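PDB 1VI0: transcriptional regulator from Bacillus subtilis, which represses genes of fatty acid transport and beta-oxidation as a DNA-binding homodimer that long-chain fatty acyl-CoA compounds inhibit from binding DNA. Local coordinates for the interface of chains A and B. Numbering follows the deposited sequence. Chains: chain A/B, transcriptional regulator.

Contact 1: the interface of chains A and B. Residues chain A 165, 181, 184-185, 188, 193; chain B 149, 153-154.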
ATOM      1  N   THR A 165       5.328   2.295   6.185  1.00 14.67           N
ATOM      2  CA  THR A 165       5.684   2.986   7.463  1.00 15.68           C
ATOM      3  C   THR A 165       4.745   4.135   7.719  1.00 14.88           C
ATOM      4  O   THR A 165       4.178   4.304   8.849  1.00 16.99           O
ATOM      5  CB  THR A 165       7.177   3.366   7.496  1.00 13.82           C
ATOM      6  OG1 THR A 165       7.983   2.201   7.318  1.00 15.95           O
ATOM      7  CG2 THR A 165       7.451   3.900   8.928  1.00 17.96           C
ATOM      8  N   LEU A 181      11.896   8.152  12.725  1.00 16.21           N
ATOM      9  CA  LEU A 181      12.174   6.798  12.287  1.00 16.13           C
ATOM     10  C   LEU A 181      12.941   6.773  10.945  1.00 18.48           C
ATOM     11  O   LEU A 181      13.315   5.646  10.538  1.00 17.59           O
ATOM     12  CB  LEU A 181      10.889   5.994  12.114  1.00 15.24           C
ATOM     13  CG  LEU A 181       9.895   5.923  13.242  1.00 19.31           C
ATOM     14  CD1 LEU A 181       8.621   5.166  12.948  1.00 18.77           C
ATOM     15  CD2 LEU A 181      10.611   5.273  14.447  1.00 18.46           C
ATOM     16  N   SER A 184      16.324   4.707  10.738  1.00 16.06           N
ATOM     17  CA  SER A 184      16.230   3.301  10.958  1.00 15.74           C
ATOM     18  C   SER A 184      15.578   2.585   9.753  1.00 14.91           C
ATOM     19  O   SER A 184      16.030   1.529   9.369  1.00 15.97           O
ATOM     20  CB  SER A 184      15.462   2.945  12.239  1.00 15.91           C
ATOM     21  OG  SER A 184      16.288   3.458  13.318  1.00 18.04           O
ATOM     22  N   VAL A 185      14.719   3.374   9.100  1.00 16.33           N
ATOM     23  CA  VAL A 185      14.048   2.844   7.871  1.00 17.55           C
ATOM     24  C   VAL A 185      15.120   2.758   6.762  1.00 14.69           C
ATOM     25  O   VAL A 185      15.294   1.684   6.178  1.00 16.97           O
ATOM     26  CB  VAL A 185      12.925   3.777   7.459  1.00 17.58           C
ATOM     27  CG1 VAL A 185      12.395   3.250   6.096  1.00 16.30           C
ATOM     28  CG2 VAL A 185      11.745   3.653   8.449  1.00 14.73           C
ATOM     29  N   LEU A 188      17.426  -0.299   7.356  1.00 15.38           N
ATOM     30  CA  LEU A 188      16.734  -1.522   7.025  1.00 12.69           C
ATOM     31  C   LEU A 188      16.796  -1.724   5.486  1.00 15.14           C
ATOM     32  O   LEU A 188      17.095  -2.862   5.101  1.00 17.70           O
ATOM     33  CB  LEU A 188      15.242  -1.483   7.431  1.00 18.33           C
ATOM     34  CG  LEU A 188      15.086  -1.762   8.998  1.00 15.49           C
ATOM     35  CD1 LEU A 188      13.777  -1.293   9.486  1.00 25.06           C
ATOM     36  CD2 LEU A 188      15.322  -3.261   9.176  1.00 23.49           C
ATOM     37  N   ILE A 193      17.473  -7.470   6.831  1.00 19.18           N
ATOM     38  CA  ILE A 193      17.311  -8.010   8.192  1.00 19.48           C
ATOM     39  C   ILE A 193      18.353  -9.026   8.581  1.00 20.22           C
ATOM     40  O   ILE A 193      18.411  -9.436   9.772  1.00 23.87           O
ATOM     41  CB  ILE A 193      15.905  -8.671   8.328  1.00 19.77           C
ATOM     42  CG1 ILE A 193      15.845  -9.943   7.494  1.00 20.34           C
ATOM     43  CG2 ILE A 193      14.789  -7.680   7.979  1.00 21.58           C
ATOM     44  CD1 ILE A 193      14.481 -10.596   7.398  1.00 26.73           C
TER
ATOM     45  N   LEU B 149      17.413  -5.252  15.880  1.00 20.67           N
ATOM     46  CA  LEU B 149      16.370  -4.954  14.865  1.00 19.81           C
ATOM     47  C   LEU B 149      15.056  -4.518  15.519  1.00 17.89           C
ATOM     48  O   LEU B 149      14.665  -5.073  16.568  1.00 19.45           O
ATOM     49  CB  LEU B 149      16.021  -6.296  14.167  1.00 21.90           C
ATOM     50  CG  LEU B 149      15.083  -6.171  12.955  1.00 25.13           C
ATOM     51  CD1 LEU B 149      15.849  -6.233  11.648  1.00 24.51           C
ATOM     52  CD2 LEU B 149      14.055  -7.288  13.022  1.00 27.07           C
ATOM     53  N   LEU B 153       9.258  -2.100  12.887  1.00 16.48           N
ATOM     54  CA  LEU B 153       9.689  -1.436  11.651  1.00 18.45           C
ATOM     55  C   LEU B 153      10.065  -2.469  10.568  1.00 18.00           C
ATOM     56  O   LEU B 153       9.684  -2.212   9.401  1.00 18.98           O
ATOM     57  CB  LEU B 153      10.908  -0.567  11.884  1.00 19.04           C
ATOM     58  CG  LEU B 153      10.720   0.813  12.514  1.00 21.90           C
ATOM     59  CD1 LEU B 153      12.084   1.530  12.472  1.00 21.41           C
ATOM     60  CD2 LEU B 153       9.689   1.628  11.776  1.00 25.50           C
ATOM     61  N   ALA B 154      10.727  -3.540  10.928  1.00 16.37           N
ATOM     62  CA  ALA B 154      11.140  -4.549   9.929  1.00 17.09           C
ATOM     63  C   ALA B 154       9.929  -5.271   9.354  1.00 17.98           C
ATOM     64  O   ALA B 154       9.835  -5.576   8.142  1.00 18.85           O
ATOM     65  CB  ALA B 154      12.126  -5.543  10.464  1.00 16.12           C
TER
HETATM   66  O   HOH W   1      10.110   0.321   7.969  1.00 19.19           O

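Contact 2: the interface of chains A and B. Residues chain A 108, 164, 167, 171; chain B 111, 122, 159.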
ATOM      1  N   LEU A 108      -5.098   6.947   2.552  1.00 21.62           N
ATOM      2  CA  LEU A 108      -6.424   6.377   2.489  1.00 23.77           C
ATOM      3  C   LEU A 108      -7.230   6.862   1.296  1.00 25.55           C
ATOM      4  O   LEU A 108      -7.579   6.015   0.441  1.00 29.83           O
ATOM      5  CB  LEU A 108      -7.215   6.707   3.770  1.00 24.70           C
ATOM      6  CG  LEU A 108      -7.303   5.691   4.889  1.00 34.43           C
ATOM      7  CD1 LEU A 108      -6.301   4.578   4.844  1.00 32.41           C
ATOM      8  CD2 LEU A 108      -7.248   6.411   6.266  1.00 32.19           C
ATOM      9  N   GLU A 164       4.460   1.945   3.665  1.00 15.99           N
ATOM     10  CA  GLU A 164       3.755   1.146   4.731  1.00 17.39           C
ATOM     11  C   GLU A 164       4.126   1.756   6.097  1.00 16.66           C
ATOM     12  O   GLU A 164       3.280   1.664   7.021  1.00 15.97           O
ATOM     13  CB  GLU A 164       4.172  -0.312   4.650  1.00 16.23           C
ATOM     14  CG  GLU A 164       3.613  -1.187   5.763  1.00 22.06           C
ATOM     15  CD  GLU A 164       2.084  -1.275   5.717  1.00 24.71           C
ATOM     16  OE1 GLU A 164       1.474  -0.990   4.688  1.00 23.02           O
ATOM     17  OE2 GLU A 164       1.548  -1.612   6.808  1.00 30.30           O
ATOM     18  N   THR A 167       1.602   4.447   6.391  1.00 18.09           N
ATOM     19  CA  THR A 167       0.254   3.864   6.654  1.00 17.00           C
ATOM     20  C   THR A 167       0.115   3.362   8.076  1.00 18.71           C
ATOM     21  O   THR A 167      -0.894   3.665   8.761  1.00 18.98           O
ATOM     22  CB  THR A 167       0.043   2.743   5.624  1.00 20.29           C
ATOM     23  OG1 THR A 167      -0.162   3.348   4.347  1.00 19.07           O
ATOM     24  CG2 THR A 167      -1.206   1.926   5.992  1.00 22.95           C
HETATM   25  N   MSE A 171      -2.605   4.730  10.705  1.00 20.89           N
HETATM   26  CA  MSE A 171      -3.473   3.794  11.372  1.00 25.42           C
HETATM   27  C   MSE A 171      -3.463   3.945  12.887  1.00 26.25           C
HETATM   28  O   MSE A 171      -4.503   3.688  13.531  1.00 26.90           O
HETATM   29  CB  MSE A 171      -3.176   2.346  10.971  1.00 34.29           C
HETATM   30  CG  MSE A 171      -4.500   1.605  10.689  1.00 44.30           C
HETATM   31 SE   MSE A 171      -5.177   2.204   8.968  1.00 55.05          SE
HETATM   32  CE  MSE A 171      -4.443   0.769   7.916  1.00 46.19           C
TER
ATOM     33  N   ARG B 111      -7.267  -1.320   2.306  1.00 33.81           N
ATOM     34  CA  ARG B 111      -7.345  -0.154   3.210  1.00 35.84           C
ATOM     35  C   ARG B 111      -8.483   0.759   2.813  1.00 35.40           C
ATOM     36  O   ARG B 111      -8.507   1.466   1.802  1.00 38.13           O
ATOM     37  CB  ARG B 111      -5.978   0.492   3.335  1.00 40.04           C
ATOM     38  CG  ARG B 111      -5.115   0.057   4.506  1.00 41.81           C
ATOM     39  CD  ARG B 111      -4.390  -1.256   4.338  1.00 44.19           C
ATOM     40  NE  ARG B 111      -3.477  -1.565   5.440  1.00 42.02           N
ATOM     41  CZ  ARG B 111      -2.159  -1.580   5.443  1.00 41.88           C
ATOM     42  NH1 ARG B 111      -1.499  -1.907   6.567  1.00 43.86           N
ATOM     43  NH2 ARG B 111      -1.396  -1.273   4.403  1.00 36.27           N
ATOM     44  N   ASN B 122      -8.447  -4.642   9.057  1.00 26.32           N
ATOM     45  CA  ASN B 122      -7.155  -4.585   9.715  1.00 27.32           C
ATOM     46  C   ASN B 122      -7.032  -5.724  10.733  1.00 26.30           C
ATOM     47  O   ASN B 122      -5.918  -6.243  10.939  1.00 27.81           O
ATOM     48  CB  ASN B 122      -6.855  -3.260  10.359  1.00 30.47           C
ATOM     49  CG  ASN B 122      -6.411  -2.155   9.438  1.00 37.04           C
ATOM     50  OD1 ASN B 122      -6.274  -0.993   9.856  1.00 37.82           O
ATOM     51  ND2 ASN B 122      -6.139  -2.458   8.168  1.00 38.14           N
ATOM     52  N   PHE B 159       6.083  -6.366   5.011  1.00 13.71           N
ATOM     53  CA  PHE B 159       4.728  -6.206   4.534  1.00 17.65           C
ATOM     54  C   PHE B 159       4.548  -5.130   3.485  1.00 17.86           C
ATOM     55  O   PHE B 159       4.019  -5.419   2.364  1.00 16.29           O
ATOM     56  CB  PHE B 159       3.741  -6.036   5.717  1.00 17.58           C
ATOM     57  CG  PHE B 159       2.330  -6.069   5.116  1.00 19.68           C
ATOM     58  CD1 PHE B 159       1.666  -4.892   4.835  1.00 22.94           C
ATOM     59  CD2 PHE B 159       1.801  -7.277   4.753  1.00 25.07           C
ATOM     60  CE1 PHE B 159       0.407  -4.950   4.243  1.00 30.14           C
ATOM     61  CE2 PHE B 159       0.531  -7.329   4.160  1.00 30.62           C
ATOM     62  CZ  PHE B 159      -0.141  -6.144   3.892  1.00 28.29           C
TER

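Contact 3: the interface of chains A and B. Residues chain A 157, 161, 188-189, 192-193; chain B 157, 188-189, 192.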
HETATM    1  N   MSE A 157      10.441  -2.175  -3.351  1.00 13.97           N
HETATM    2  CA  MSE A 157      10.801  -2.363  -1.916  1.00 16.89           C
HETATM    3  C   MSE A 157      10.951  -1.010  -1.257  1.00 16.93           C
HETATM    4  O   MSE A 157      10.377  -0.783  -0.121  1.00 15.56           O
HETATM    5  CB  MSE A 157      12.060  -3.189  -1.778  1.00 18.21           C
HETATM    6  CG  MSE A 157      12.533  -3.434  -0.373  0.50 17.71           C
HETATM    7 SE   MSE A 157      14.035  -4.450   0.163  0.50 24.60          SE
HETATM    8  CE  MSE A 157      15.523  -3.469  -0.540  0.50 21.98           C
ATOM      9  N   THR A 161       8.156   0.115   1.472  1.00 15.63           N
ATOM     10  CA  THR A 161       8.625   0.210   2.882  1.00 17.15           C
ATOM     11  C   THR A 161       8.330   1.604   3.424  1.00 16.43           C
ATOM     12  O   THR A 161       7.666   1.770   4.449  1.00 14.13           O
ATOM     13  CB  THR A 161      10.123  -0.101   2.932  1.00 15.71           C
ATOM     14  OG1 THR A 161      10.321  -1.491   2.609  1.00 14.33           O
ATOM     15  CG2 THR A 161      10.732   0.211   4.301  1.00 15.77           C
ATOM     16  N   LEU A 188      17.426  -0.299   7.356  1.00 15.38           N
ATOM     17  CA  LEU A 188      16.734  -1.522   7.025  1.00 12.69           C
ATOM     18  C   LEU A 188      16.796  -1.724   5.486  1.00 15.14           C
ATOM     19  O   LEU A 188      17.095  -2.862   5.101  1.00 17.70           O
ATOM     20  CB  LEU A 188      15.242  -1.483   7.431  1.00 18.33           C
ATOM     21  CG  LEU A 188      15.086  -1.762   8.998  1.00 15.49           C
ATOM     22  CD1 LEU A 188      13.777  -1.293   9.486  1.00 25.06           C
ATOM     23  CD2 LEU A 188      15.322  -3.261   9.176  1.00 23.49           C
ATOM     24  N   LEU A 189      16.596  -0.692   4.694  1.00 16.17           N
ATOM     25  CA  LEU A 189      16.638  -0.817   3.217  1.00 14.61           C
ATOM     26  C   LEU A 189      18.068  -1.070   2.736  1.00 17.77           C
ATOM     27  O   LEU A 189      18.295  -1.909   1.845  1.00 17.49           O
ATOM     28  CB  LEU A 189      16.069   0.459   2.573  1.00 15.77           C
ATOM     29  CG  LEU A 189      14.535   0.692   2.782  1.00 17.25           C
ATOM     30  CD1 LEU A 189      14.112   2.060   2.397  1.00 17.55           C
ATOM     31  CD2 LEU A 189      13.769  -0.387   1.996  1.00 18.01           C
ATOM     32  N   GLY A 192      19.172  -4.717   5.099  1.00 18.64           N
ATOM     33  CA  GLY A 192      18.194  -5.766   5.208  1.00 18.76           C
ATOM     34  C   GLY A 192      18.135  -6.328   6.632  1.00 17.60           C
ATOM     35  O   GLY A 192      18.688  -5.681   7.539  1.00 18.31           O
ATOM     36  N   ILE A 193      17.473  -7.470   6.831  1.00 19.18           N
ATOM     37  CA  ILE A 193      17.311  -8.010   8.192  1.00 19.48           C
ATOM     38  C   ILE A 193      18.353  -9.026   8.581  1.00 20.22           C
ATOM     39  O   ILE A 193      18.411  -9.436   9.772  1.00 23.87           O
ATOM     40  CB  ILE A 193      15.905  -8.671   8.328  1.00 19.77           C
ATOM     41  CG1 ILE A 193      15.845  -9.943   7.494  1.00 20.34           C
ATOM     42  CG2 ILE A 193      14.789  -7.680   7.979  1.00 21.58           C
ATOM     43  CD1 ILE A 193      14.481 -10.596   7.398  1.00 26.73           C
TER
HETATM   44  N   MSE B 157       8.581  -2.918   6.788  1.00 16.00           N
HETATM   45  CA  MSE B 157       9.310  -3.060   5.519  1.00 17.06           C
HETATM   46  C   MSE B 157       8.933  -4.370   4.821  1.00 17.18           C
HETATM   47  O   MSE B 157       8.625  -4.309   3.584  1.00 15.12           O
HETATM   48  CB  MSE B 157      10.847  -3.099   5.787  1.00 16.64           C
HETATM   49  CG  MSE B 157      11.561  -3.357   4.428  1.00 17.68           C
HETATM   50 SE   MSE B 157      13.550  -3.404   4.664  1.00 36.81          SE
HETATM   51  CE  MSE B 157      13.355  -4.821   5.961  1.00 13.08           C
ATOM     52  N   LEU B 188      16.203  -9.262  -1.398  1.00 16.91           N
ATOM     53  CA  LEU B 188      16.295  -7.797  -1.168  1.00 18.74           C
ATOM     54  C   LEU B 188      16.009  -7.486   0.315  1.00 16.23           C
ATOM     55  O   LEU B 188      16.659  -6.652   0.931  1.00 17.62           O
ATOM     56  CB  LEU B 188      15.241  -7.094  -1.990  1.00 21.11           C
ATOM     57  CG  LEU B 188      15.690  -6.918  -3.490  1.00 19.72           C
ATOM     58  CD1 LEU B 188      14.475  -6.257  -4.151  1.00 24.52           C
ATOM     59  CD2 LEU B 188      16.906  -6.030  -3.488  1.00 24.19           C
ATOM     60  N   LEU B 189      15.020  -8.187   0.856  1.00 17.26           N
ATOM     61  CA  LEU B 189      14.695  -7.944   2.288  1.00 17.99           C
ATOM     62  C   LEU B 189      15.797  -8.460   3.168  1.00 18.76           C
ATOM     63  O   LEU B 189      16.038  -7.804   4.194  1.00 19.79           O
ATOM     64  CB  LEU B 189      13.360  -8.659   2.578  1.00 17.52           C
ATOM     65  CG  LEU B 189      12.151  -7.982   1.891  1.00 15.81           C
ATOM     66  CD1 LEU B 189      10.931  -8.883   1.936  1.00 22.29           C
ATOM     67  CD2 LEU B 189      11.789  -6.617   2.494  1.00 20.72           C
ATOM     68  N   GLY B 192      19.276  -6.272   1.660  1.00 19.71           N
ATOM     69  CA  GLY B 192      19.148  -4.853   1.349  1.00 18.34           C
ATOM     70  C   GLY B 192      19.899  -4.463   0.059  1.00 17.87           C
ATOM     71  O   GLY B 192      20.169  -5.358  -0.735  1.00 21.71           O
TER

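Contact 4: the interface of chains A and B. Residues chain A 192-195; chain B 136, 144-146, 149.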
ATOM      1  N   GLY A 192      19.172  -4.717   5.099  1.00 18.64           N
ATOM      2  CA  GLY A 192      18.194  -5.766   5.208  1.00 18.76           C
ATOM      3  C   GLY A 192      18.135  -6.328   6.632  1.00 17.60           C
ATOM      4  O   GLY A 192      18.688  -5.681   7.539  1.00 18.31           O
ATOM      5  N   ILE A 193      17.473  -7.470   6.831  1.00 19.18           N
ATOM      6  CA  ILE A 193      17.311  -8.010   8.192  1.00 19.48           C
ATOM      7  C   ILE A 193      18.353  -9.026   8.581  1.00 20.22           C
ATOM      8  O   ILE A 193      18.411  -9.436   9.772  1.00 23.87           O
ATOM      9  CB  ILE A 193      15.905  -8.671   8.328  1.00 19.77           C
ATOM     10  CG1 ILE A 193      15.845  -9.943   7.494  1.00 20.34           C
ATOM     11  CG2 ILE A 193      14.789  -7.680   7.979  1.00 21.58           C
ATOM     12  CD1 ILE A 193      14.481 -10.596   7.398  1.00 26.73           C
ATOM     13  N   HIS A 194      19.223  -9.497   7.714  1.00 20.81           N
ATOM     14  CA  HIS A 194      20.190 -10.545   8.047  1.00 21.82           C
ATOM     15  C   HIS A 194      21.146 -10.133   9.165  1.00 23.24           C
ATOM     16  O   HIS A 194      21.536  -8.950   9.206  1.00 26.19           O
ATOM     17  CB  HIS A 194      21.029 -10.908   6.817  1.00 25.19           C
ATOM     18  CG  HIS A 194      22.100  -9.905   6.497  1.00 34.10           C
ATOM     19  ND1 HIS A 194      21.865  -8.658   5.976  1.00 32.46           N
ATOM     20  CD2 HIS A 194      23.455 -10.003   6.648  1.00 38.86           C
ATOM     21  CE1 HIS A 194      23.016  -8.017   5.825  1.00 35.93           C
ATOM     22  NE2 HIS A 194      23.995  -8.802   6.222  1.00 40.92           N
ATOM     23  N   ASN A 195      21.594 -11.083   9.960  1.00 27.30           N
ATOM     24  CA  ASN A 195      22.583 -10.758  11.023  1.00 33.48           C
ATOM     25  C   ASN A 195      23.972 -10.621  10.397  1.00 36.12           C
ATOM     26  O   ASN A 195      24.315 -11.386   9.494  1.00 38.14           O
ATOM     27  CB  ASN A 195      22.639 -11.832  12.089  1.00 36.82           C
ATOM     28  CG  ASN A 195      23.476 -11.518  13.305  1.00 43.36           C
ATOM     29  OD1 ASN A 195      24.649 -11.143  13.250  1.00 45.92           O
ATOM     30  ND2 ASN A 195      22.872 -11.670  14.493  1.00 43.73           N
TER
ATOM     31  N   LEU B 136      10.552 -12.774  12.856  1.00 18.68           N
ATOM     32  CA  LEU B 136      11.642 -11.853  13.158  1.00 19.56           C
ATOM     33  C   LEU B 136      12.096 -12.014  14.629  1.00 19.97           C
ATOM     34  O   LEU B 136      13.289 -12.118  14.875  1.00 20.89           O
ATOM     35  CB  LEU B 136      11.210 -10.402  12.948  1.00 20.45           C
ATOM     36  CG  LEU B 136      10.902 -10.034  11.468  1.00 18.46           C
ATOM     37  CD1 LEU B 136      10.130  -8.752  11.434  1.00 18.50           C
ATOM     38  CD2 LEU B 136      12.193 -10.012  10.642  1.00 21.13           C
ATOM     39  N   GLU B 144      20.094 -15.400  13.664  1.00 30.00           N
ATOM     40  CA  GLU B 144      19.999 -15.316  12.218  1.00 28.34           C
ATOM     41  C   GLU B 144      19.652 -13.873  11.772  1.00 30.85           C
ATOM     42  O   GLU B 144      20.240 -13.458  10.747  1.00 31.91           O
ATOM     43  CB  GLU B 144      18.953 -16.256  11.675  1.00 27.00           C
ATOM     44  CG  GLU B 144      18.773 -15.997  10.155  0.50 25.35           C
ATOM     45  CD  GLU B 144      17.635 -16.878   9.660  0.50 24.98           C
ATOM     46  OE1 GLU B 144      16.961 -17.426  10.575  0.50 24.98           O
ATOM     47  OE2 GLU B 144      17.479 -16.946   8.447  0.50 19.75           O
ATOM     48  N   ILE B 145      18.860 -13.200  12.561  1.00 25.58           N
ATOM     49  CA  ILE B 145      18.388 -11.848  12.231  1.00 26.18           C
ATOM     50  C   ILE B 145      19.192 -10.801  13.009  1.00 25.38           C
ATOM     51  O   ILE B 145      19.619 -11.029  14.147  1.00 22.74           O
ATOM     52  CB  ILE B 145      16.889 -11.684  12.499  1.00 27.16           C
ATOM     53  CG1 ILE B 145      15.992 -12.606  11.658  1.00 28.87           C
ATOM     54  CG2 ILE B 145      16.417 -10.234  12.304  1.00 22.43           C
ATOM     55  CD1 ILE B 145      16.094 -12.456  10.161  1.00 31.32           C
ATOM     56  N   LYS B 146      19.410  -9.664  12.352  1.00 24.42           N
ATOM     57  CA  LYS B 146      20.138  -8.535  12.950  1.00 25.16           C
ATOM     58  C   LYS B 146      19.825  -8.266  14.407  1.00 26.33           C
ATOM     59  O   LYS B 146      18.674  -8.056  14.790  1.00 23.02           O
ATOM     60  CB  LYS B 146      19.724  -7.287  12.110  1.00 26.50           C
ATOM     61  CG  LYS B 146      20.684  -6.165  12.136  1.00 33.51           C
ATOM     62  CD  LYS B 146      20.507  -5.139  11.038  1.00 36.76           C
ATOM     63  CE  LYS B 146      20.756  -5.724   9.664  1.00 41.52           C
ATOM     64  NZ  LYS B 146      22.131  -5.574   9.153  1.00 47.95           N
ATOM     65  N   LEU B 149      17.413  -5.252  15.880  1.00 20.67           N
ATOM     66  CA  LEU B 149      16.370  -4.954  14.865  1.00 19.81           C
ATOM     67  C   LEU B 149      15.056  -4.518  15.519  1.00 17.89           C
ATOM     68  O   LEU B 149      14.665  -5.073  16.568  1.00 19.45           O
ATOM     69  CB  LEU B 149      16.021  -6.296  14.167  1.00 21.90           C
ATOM     70  CG  LEU B 149      15.083  -6.171  12.955  1.00 25.13           C
ATOM     71  CD1 LEU B 149      15.849  -6.233  11.648  1.00 24.51           C
ATOM     72  CD2 LEU B 149      14.055  -7.288  13.022  1.00 27.07           C
TER

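Contact 1: the interface of chains A and B
B:Leu153 plugs into chain A in an apolar helix-to-helix patch that helps hold the two subunits of this TetR-family homodimer together; helix 151-171 of B packs on helix 182-191 of A, and the two-fold repeats this with the chains exchanged. The two methyls of B:Leu153 part company. CD1 turns to A:Ser184 and meets its CB at 3.7 Å, while CD2 reaches A:Leu181 CD1 at 3.9 Å, their side chains crossing obliquely. B:Leu153 CG stands anti to its own carbonyl carbon (chi1 -79°), and this directs the fork toward the groove formed by A:Leu181, A:Ser184 and A:Val185. A:Leu188 closes the other flank, its side chain at about a right angle to both B:Leu153 and B:Leu149. Its CD1 lies 3.8 Å from B:Leu153 CB, and its CD2 lies 3.9 Å from B:Leu149 CD1, with the methyl of B:Ala154 also beside CD2. An alanine at A:Leu188 would probably open a gap beside B:Leu153 CB and leave B:Leu149 CD1 without the A:Leu188 CD2 methyl it rests on. That same B:Leu149 methyl also rests against A:Ile193 CG2, 4.1 Å away, which extends the greasy strip toward the chain terminus. Direct polar contact is lacking in this patch, and water serves instead: water 1 lies 2.9 Å from the hydroxyl OG1 of A:Thr165 and equally far from the backbone O of B:Leu153.

Contact 2: the interface of chains A and B
The guanidinium NH2 of B:Arg111 donates to carboxylate OE1 of A:Glu164 at 2.9 Å, nearly straight at 168°, and forms the salt bridge of this patch. Beside it NH1 donates to OE2 at 3.1 Å, so the arginine grips the acid end-on with two nitrogens, one to each oxygen. Both oxygens use their syn lone pairs, and the carboxylate and guanidinium planes are only 3° apart; the paired bonds hold the two groups coplanar and resist their rotation. A:Glu164 gets there with CG anti to its backbone N (chi1 175°) and a bend at chi2. B:Phe159 backs the acid with its ring edge, B:Phe159 CD1 lying 3.7 Å from A:Glu164 CD, the carboxyl carbon. One face of the guanidinium carries the methyl CG2 of A:Thr167, 3.7 Å from CZ of B:Arg111 and offset toward the rim. Further down, selenomethionine A:Met171 brings its methyl CE against the arginine's aliphatic stem, 3.5 Å from B:Arg111 CG. The same methyl faces the side-chain amide of B:Asn122 tip to tip, 3.8 Å from CG of B:Asn122. A leucine in place of B:Arg111 would probably leave the A:Glu164 carboxylate without its charged mate and free to turn. With its symmetry twin, this ion pair ties helix 151-171 of one subunit to the loop at residue 111 of the other, adding a directional polar clamp to the homodimer.

Contact 3: the interface of chains A and B
Selenomethionine B:Met157 threads between chain A helices 151-171 and 182-191, in the part of the homodimer interface where helix 151-171 of each subunit meets the C-terminal helix of the other. Its CB lies 3.6 Å from the methyl CG2 of A:Thr161, and CB and CG run alongside that threonine, the two side chains pointing the same way. The selenium lies against the backbone carbonyl O of A:Leu188, 3.6 Å away, near the C-terminal end of helix 182-191, with A:Leu188 CB also beside it and A:Leu189 CD2 4.0 Å off. A bend at chi3 (57°) turns the tip, and CE ends 3.8 Å from A:Ile193 CG2, with A:Leu188 CD2 also near. The twin A:Met157 sets its selenium 3.6 Å from B:Leu188 CB and also touches B:Leu189 CD2. The hydroxyl OG1 of A:Thr161 is anchored within its own helix, donating to the backbone O of A:Met157 at 2.8 Å; this fixes its rotation and presents CG2 to B:Met157. The approach of A:Thr161 OG1 to B:Met157 O is weak at most. Near the selenomethionine tips the segments just after the C-terminal ends of the two helices 182-191 meet, A:Gly192 packing on B:Gly192 backbone to backbone. Next to them A:Ile193 N donates to B:Leu189 O at 3.0 Å.

Contact 4: the interface of chains A and B
A:Ile193 buries its side chain against chain B, with B:Ile145 and B:Lys146 taking up much of the contact from the other side. Its CG1 occupies the crowded position between backbone N and carbonyl carbon (chi1 70°), which leads the longer branch toward B:Ile145; CG1 lies 3.7 Å from B:Ile145 CD1. The tip CD1 goes on to B:Leu136 CD2 at 4.0 Å, there at about a right angle, while CG2 stays on B:Leu149. The backbone carbonyl O of A:Ile193 accepts from B:Lys146 N at 2.8 Å. Two residues on, A:Asn195 N donates to B:Glu144 O at 2.8 Å. A:His194 and B:Ile145 thus form an antiparallel beta bridge. B:Lys146 bends at chi3 and chi4, folding its aliphatic stretch back toward the A:Gly192 and A:His194 carbonyls. Its NZ lies 4.4 Å from A:His194 ND1, near enough that a positive lysine might disfavour protonation of the imidazole. In the fold, the C-terminal tail that follows helix 182-191 of A lies along the loop of B joining helices 115-142 and 151-171, held by that isolated bridge at the rim of the helical interface.

Contacts 1, 3 and 4 form one continuous run: the centres of their C-alpha atoms lie about 8 Å apart for contacts 1 and 3, 10 Å for contacts 3 and 4, and 11 Å for contacts 1 and 4. A:Ile193 belongs to all three, A:Leu188 joins contacts 1 and 3, B:Leu149 contacts 1 and 4, and A:Gly192 contacts 3 and 4. Contact 2 stands apart, about 16, 18 and 23 Å from contacts 1, 3 and 4, yet helix 151-171 contributes to contacts 1, 2 and 3. Twinned by the two-fold, they probably fix the relative orientation of the subunits.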